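Local structure of flagellin hook IN motif family (Aeromonas hydrophila subsp. hydrophila, 6XI1) at residues A[264-267]-A[271-274]; A[134-139]-A[190-195]. The protein probably serves as part of the extender region of a large RTX adhesin, its tandem calcium-binding beta-sandwich repeats holding the binding end away from the bacterial surface. One frame throughout, in Å; residues are numbered along the deposited sequence.

Contact 1: A[264-267]-A[271-274]. With CA (calcium ion), chain R; NA (sodium ion), chain J.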
loop_
_atom_site.group_PDB
_atom_site.type_symbol
_atom_site.label_atom_id
_atom_site.label_comp_id
_atom_site.label_asym_id
_atom_site.label_seq_id
_atom_site.Cartn_x
_atom_site.Cartn_y
_atom_site.Cartn_z
ATOM N N VAL A 264 -11.248 -4.936 9.685
ATOM C CA VAL A 264 -10.128 -4.397 8.876
ATOM C C VAL A 264 -10.524 -4.341 7.404
ATOM O O VAL A 264 -11.065 -5.325 6.893
ATOM C CB VAL A 264 -8.845 -5.210 9.125
ATOM C CG1 VAL A 264 -9.017 -6.679 8.821
ATOM C CG2 VAL A 264 -7.688 -4.633 8.328
ATOM N N THR A 265 -10.125 -3.253 6.723
ATOM C CA THR A 265 -10.071 -3.226 5.240
ATOM C C THR A 265 -8.629 -2.927 4.824
ATOM O O THR A 265 -7.883 -2.279 5.651
ATOM C CB THR A 265 -11.063 -2.198 4.686
ATOM O OG1 THR A 265 -10.682 -0.934 5.237
ATOM C CG2 THR A 265 -12.484 -2.574 5.049
ATOM N N ASP A 266 -8.291 -3.281 3.591
ATOM C CA ASP A 266 -6.950 -2.994 3.023
ATOM C C ASP A 266 -7.111 -2.793 1.519
ATOM O O ASP A 266 -7.432 -3.735 0.834
ATOM C CB ASP A 266 -5.953 -4.081 3.423
ATOM C CG ASP A 266 -4.519 -3.648 3.256
ATOM O OD1 ASP A 266 -4.204 -3.085 2.149
ATOM O OD2 ASP A 266 -3.694 -3.898 4.215
ATOM N N VAL A 267 -6.804 -1.602 1.014
ATOM C CA VAL A 267 -6.956 -1.366 -0.462
ATOM C C VAL A 267 -6.026 -2.279 -1.278
ATOM O O VAL A 267 -6.309 -2.529 -2.477
ATOM C CB VAL A 267 -6.828 0.109 -0.835
ATOM C CG1 VAL A 267 -7.843 0.938 -0.089
ATOM C CG2 VAL A 267 -5.436 0.645 -0.638
ATOM N N ASP A 271 -6.453 -10.457 0.386
ATOM C CA ASP A 271 -5.238 -11.150 0.915
ATOM C C ASP A 271 -4.727 -10.434 2.194
ATOM O O ASP A 271 -4.299 -11.084 3.161
ATOM C CB ASP A 271 -4.164 -11.299 -0.167
ATOM C CG ASP A 271 -3.866 -10.079 -1.063
ATOM O OD1 ASP A 271 -4.502 -8.981 -0.917
ATOM O OD2 ASP A 271 -2.963 -10.217 -1.932
ATOM N N GLU A 272 -4.860 -9.119 2.257
ATOM C CA GLU A 272 -4.303 -8.295 3.364
ATOM C C GLU A 272 -5.359 -7.911 4.389
ATOM O O GLU A 272 -4.952 -7.429 5.464
ATOM C CB GLU A 272 -3.645 -7.043 2.777
ATOM C CG GLU A 272 -2.358 -7.368 2.092
ATOM C CD GLU A 272 -1.454 -6.237 1.650
ATOM O OE1 GLU A 272 -1.477 -5.084 2.209
ATOM O OE2 GLU A 272 -0.767 -6.514 0.686
ATOM N N ALA A 273 -6.647 -8.019 4.041
ATOM C CA ALA A 273 -7.746 -7.490 4.873
ATOM C C ALA A 273 -8.099 -8.557 5.916
ATOM O O ALA A 273 -9.259 -9.044 5.924
ATOM C CB ALA A 273 -8.951 -7.094 4.046
ATOM N N LYS A 274 -7.139 -8.896 6.769
ATOM C CA LYS A 274 -7.371 -9.808 7.917
ATOM C C LYS A 274 -6.270 -9.591 8.954
ATOM O O LYS A 274 -5.267 -8.902 8.653
ATOM C CB LYS A 274 -7.460 -11.273 7.486
ATOM C CG LYS A 274 -6.465 -11.742 6.465
ATOM C CD LYS A 274 -6.695 -13.173 5.964
ATOM C CE LYS A 274 -7.405 -13.252 4.632
ATOM N NZ LYS A 274 -7.051 -14.497 3.906
HETATM CA CA CA R . -1.826 -3.112 2.879
HETATM NA NA NA J . -3.360 -7.761 -2.876
HETATM O O HOH W 1 -3.041 -5.773 6.183
HETATM O O HOH W 2 -1.329 -7.351 -1.961
HETATM O O HOH W 3 -5.180 -8.511 -3.891
HETATM O O HOH W 4 -1.986 -8.745 -4.452
HETATM O O HOH W 5 -3.084 -6.198 -4.877
#
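Asp266 swings its CG anti to the backbone N (chi1 -162°), while Glu272 turns CG anti to its own carbonyl carbon (chi1 -73°) and then runs extended; the two acids thus converge on one calcium ion. Asp266 grips the metal with both carboxylate oxygens, OD2 at 2.4 Å, and Glu272 binds through OE1 alone, at 2.1 Å. The carboxylate planes stand 80° apart. Asp266 OD2 and Glu272 OE1 are 3.2 Å from each other without a hydrogen bond, a closeness the shared cation probably makes tolerable. Asn234, Asp235, Asp268 and Asp326 complete the site. Water 1 ties the same residues together again, donating to Asp266 OD2 and to Glu272 O at 2.6 Å. Away from the metal, the Val264 methyl CG1 packs on backbone, 3.6 Å from Lys274 N, beside the inverse gamma turn centred on Ala273, whose small methyl fits beside the backbone of Asp266. Glu272 OE2 accepts a bond from water 2, a ligand of the sodium ion that Asp271 chelates with both oxygens. With no direct hydrogen bond between strand end and loop, ions and waters supply the polar links, and the charge of the two cations probably offsets that of the carboxylates and favours their ionised form.

Contact 2: A[134-139]-A[190-195]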
loop_
_atom_site.group_PDB
_atom_site.type_symbol
_atom_site.label_atom_id
_atom_site.label_comp_id
_atom_site.label_asym_id
_atom_site.label_seq_id
_atom_site.Cartn_x
_atom_site.Cartn_y
_atom_site.Cartn_z
ATOM N N THR A 134 14.136 3.217 -32.745
ATOM C CA THR A 134 15.082 2.917 -31.663
ATOM C C THR A 134 14.804 3.898 -30.512
ATOM O O THR A 134 13.949 4.820 -30.665
ATOM C CB THR A 134 16.536 3.009 -32.168
ATOM O OG1 THR A 134 16.724 4.355 -32.554
ATOM C CG2 THR A 134 16.862 2.149 -33.367
ATOM N N GLY A 135 15.542 3.759 -29.426
ATOM C CA GLY A 135 15.514 4.735 -28.325
ATOM C C GLY A 135 14.806 4.122 -27.139
ATOM O O GLY A 135 14.747 2.885 -27.057
ATOM N N SER A 136 14.257 4.969 -26.281
ATOM C CA SER A 136 13.646 4.583 -24.995
ATOM C C SER A 136 12.276 3.969 -25.228
ATOM O O SER A 136 11.361 4.713 -25.630
ATOM C CB SER A 136 13.582 5.736 -24.051
ATOM O OG SER A 136 13.001 5.286 -22.843
ATOM N N ASP A 137 12.127 2.668 -24.994
ATOM C CA ASP A 137 10.832 1.996 -25.239
ATOM C C ASP A 137 10.368 1.266 -23.986
ATOM O O ASP A 137 9.488 0.366 -24.098
ATOM C CB ASP A 137 10.887 1.074 -26.448
ATOM C CG ASP A 137 11.913 -0.037 -26.385
ATOM O OD1 ASP A 137 12.522 -0.221 -25.326
ATOM O OD2 ASP A 137 12.089 -0.697 -27.430
ATOM N N THR A 138 10.942 1.604 -22.848
ATOM C CA THR A 138 10.504 1.065 -21.538
ATOM C C THR A 138 10.475 2.204 -20.533
ATOM O O THR A 138 11.189 3.183 -20.715
ATOM C CB THR A 138 11.363 -0.091 -21.012
ATOM O OG1 THR A 138 12.637 0.465 -20.723
ATOM C CG2 THR A 138 11.485 -1.246 -21.981
ATOM N N GLY A 139 9.627 2.073 -19.530
ATOM C CA GLY A 139 9.556 3.009 -18.423
ATOM C C GLY A 139 8.789 2.406 -17.246
ATOM O O GLY A 139 8.288 1.267 -17.364
ATOM N N GLY A 190 9.021 12.040 -31.682
ATOM C CA GLY A 190 9.257 10.795 -30.939
ATOM C C GLY A 190 9.219 10.942 -29.420
ATOM O O GLY A 190 9.539 9.975 -28.725
ATOM N N ALA A 191 8.929 12.127 -28.881
ATOM C CA ALA A 191 8.830 12.370 -27.449
ATOM C C ALA A 191 7.510 11.784 -26.950
ATOM O O ALA A 191 6.466 12.262 -27.412
ATOM C CB ALA A 191 8.888 13.831 -27.164
ATOM N N TRP A 192 7.572 10.760 -26.108
ATOM C CA TRP A 192 6.342 10.163 -25.542
ATOM C C TRP A 192 6.185 10.531 -24.077
ATOM O O TRP A 192 7.190 10.728 -23.335
ATOM C CB TRP A 192 6.280 8.653 -25.801
ATOM C CG TRP A 192 7.415 7.839 -25.269
ATOM C CD1 TRP A 192 8.450 7.371 -26.011
ATOM C CD2 TRP A 192 7.568 7.262 -23.963
ATOM N NE1 TRP A 192 9.270 6.610 -25.235
ATOM C CE2 TRP A 192 8.786 6.558 -23.969
ATOM C CE3 TRP A 192 6.869 7.376 -22.752
ATOM C CZ2 TRP A 192 9.279 5.906 -22.834
ATOM C CZ3 TRP A 192 7.339 6.715 -21.637
ATOM C CH2 TRP A 192 8.539 5.992 -21.678
ATOM N N THR A 193 4.931 10.504 -23.629
ATOM C CA THR A 193 4.555 10.762 -22.246
ATOM C C THR A 193 3.495 9.722 -21.879
ATOM O O THR A 193 2.492 9.677 -22.595
ATOM C CB THR A 193 3.983 12.177 -22.095
ATOM O OG1 THR A 193 4.960 13.115 -22.502
ATOM C CG2 THR A 193 3.611 12.495 -20.667
ATOM N N TYR A 194 3.748 8.958 -20.840
ATOM C CA TYR A 194 2.758 8.042 -20.197
ATOM C C TYR A 194 2.243 8.724 -18.949
ATOM O O TYR A 194 3.024 9.244 -18.124
ATOM C CB TYR A 194 3.432 6.721 -19.820
ATOM C CG TYR A 194 2.568 5.793 -18.992
ATOM C CD1 TYR A 194 1.687 4.894 -19.586
ATOM C CD2 TYR A 194 2.653 5.820 -17.614
ATOM C CE1 TYR A 194 0.857 4.099 -18.801
ATOM C CE2 TYR A 194 1.813 5.042 -16.835
ATOM C CZ TYR A 194 0.975 4.119 -17.430
ATOM O OH TYR A 194 0.221 3.288 -16.608
ATOM N N ASN A 195 0.913 8.628 -18.735
ATOM C CA ASN A 195 0.267 9.205 -17.554
ATOM C C ASN A 195 -0.726 8.149 -17.065
ATOM O O ASN A 195 -1.450 7.519 -17.910
ATOM C CB ASN A 195 -0.495 10.510 -17.824
ATOM C CG ASN A 195 0.389 11.634 -18.315
ATOM O OD1 ASN A 195 1.249 12.080 -17.576
ATOM N ND2 ASN A 195 0.221 12.032 -19.570
#
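Trp192 reaches from strand 191-197 to the broken strand 132-142, where its indole meets the backbone of Ser136. Just ahead of it, Gly190 leads into the strand at Ala191. At Trp192 the side chain points toward the other segment, with CG between the backbone N and the carbonyl carbon (chi1 58°), and the long ring system spans the 9.2 Å between Ser136 CA and Trp192 CA. Its NE1 donates to Ser136 O at 2.9 Å, with an N-H...O angle of 154°. The acceptor lies at the indole edge, near the ring plane, whereas NE1 is tilted 27° from the carbonyl plane. Ser136 OG comes to 3.8 Å from CZ2 of Trp192 beside this bond, and Thr138 O approaches the same edge, 3.9 Å from CZ2. Gly139, lacking a side chain, leaves room for the end of the ring. Tryptophan suits the place: its large hydrocarbon surface packs on Leu184, Ile186, Val226 and Ile228, while its one polar atom is satisfied by a main-chain carbonyl. Further along, Tyr194 also enters the interior, resting on Ile228 and Ile230 and bonding through OH to Glu212. Trp192 thus crosses between strands 191-197 and 132-142, which are not neighbours in the sheet order, within the core of this cadherin-like beta-sandwich repeat.

Contact 1 lies at the surface, where the end of strand 255-265 meets the following loop; contact 2 is partly buried and joins strands 132-142 and 191-197, some 50 residues apart in sequence. They belong to different cadherin-like repeats, with centres 35 Å apart and nearest atoms about 17 Å apart, so neither touches the other. Their chemistry follows their places: contact 1 gathers acidic side chains, two kinds of metal ion and waters, while contact 2 relies on an aromatic side chain and a single direct hydrogen bond. Sites such as that of contact 1 are consistent with calcium stiffening an extended adhesin, whereas contact 2 joins two strands within a single repeat.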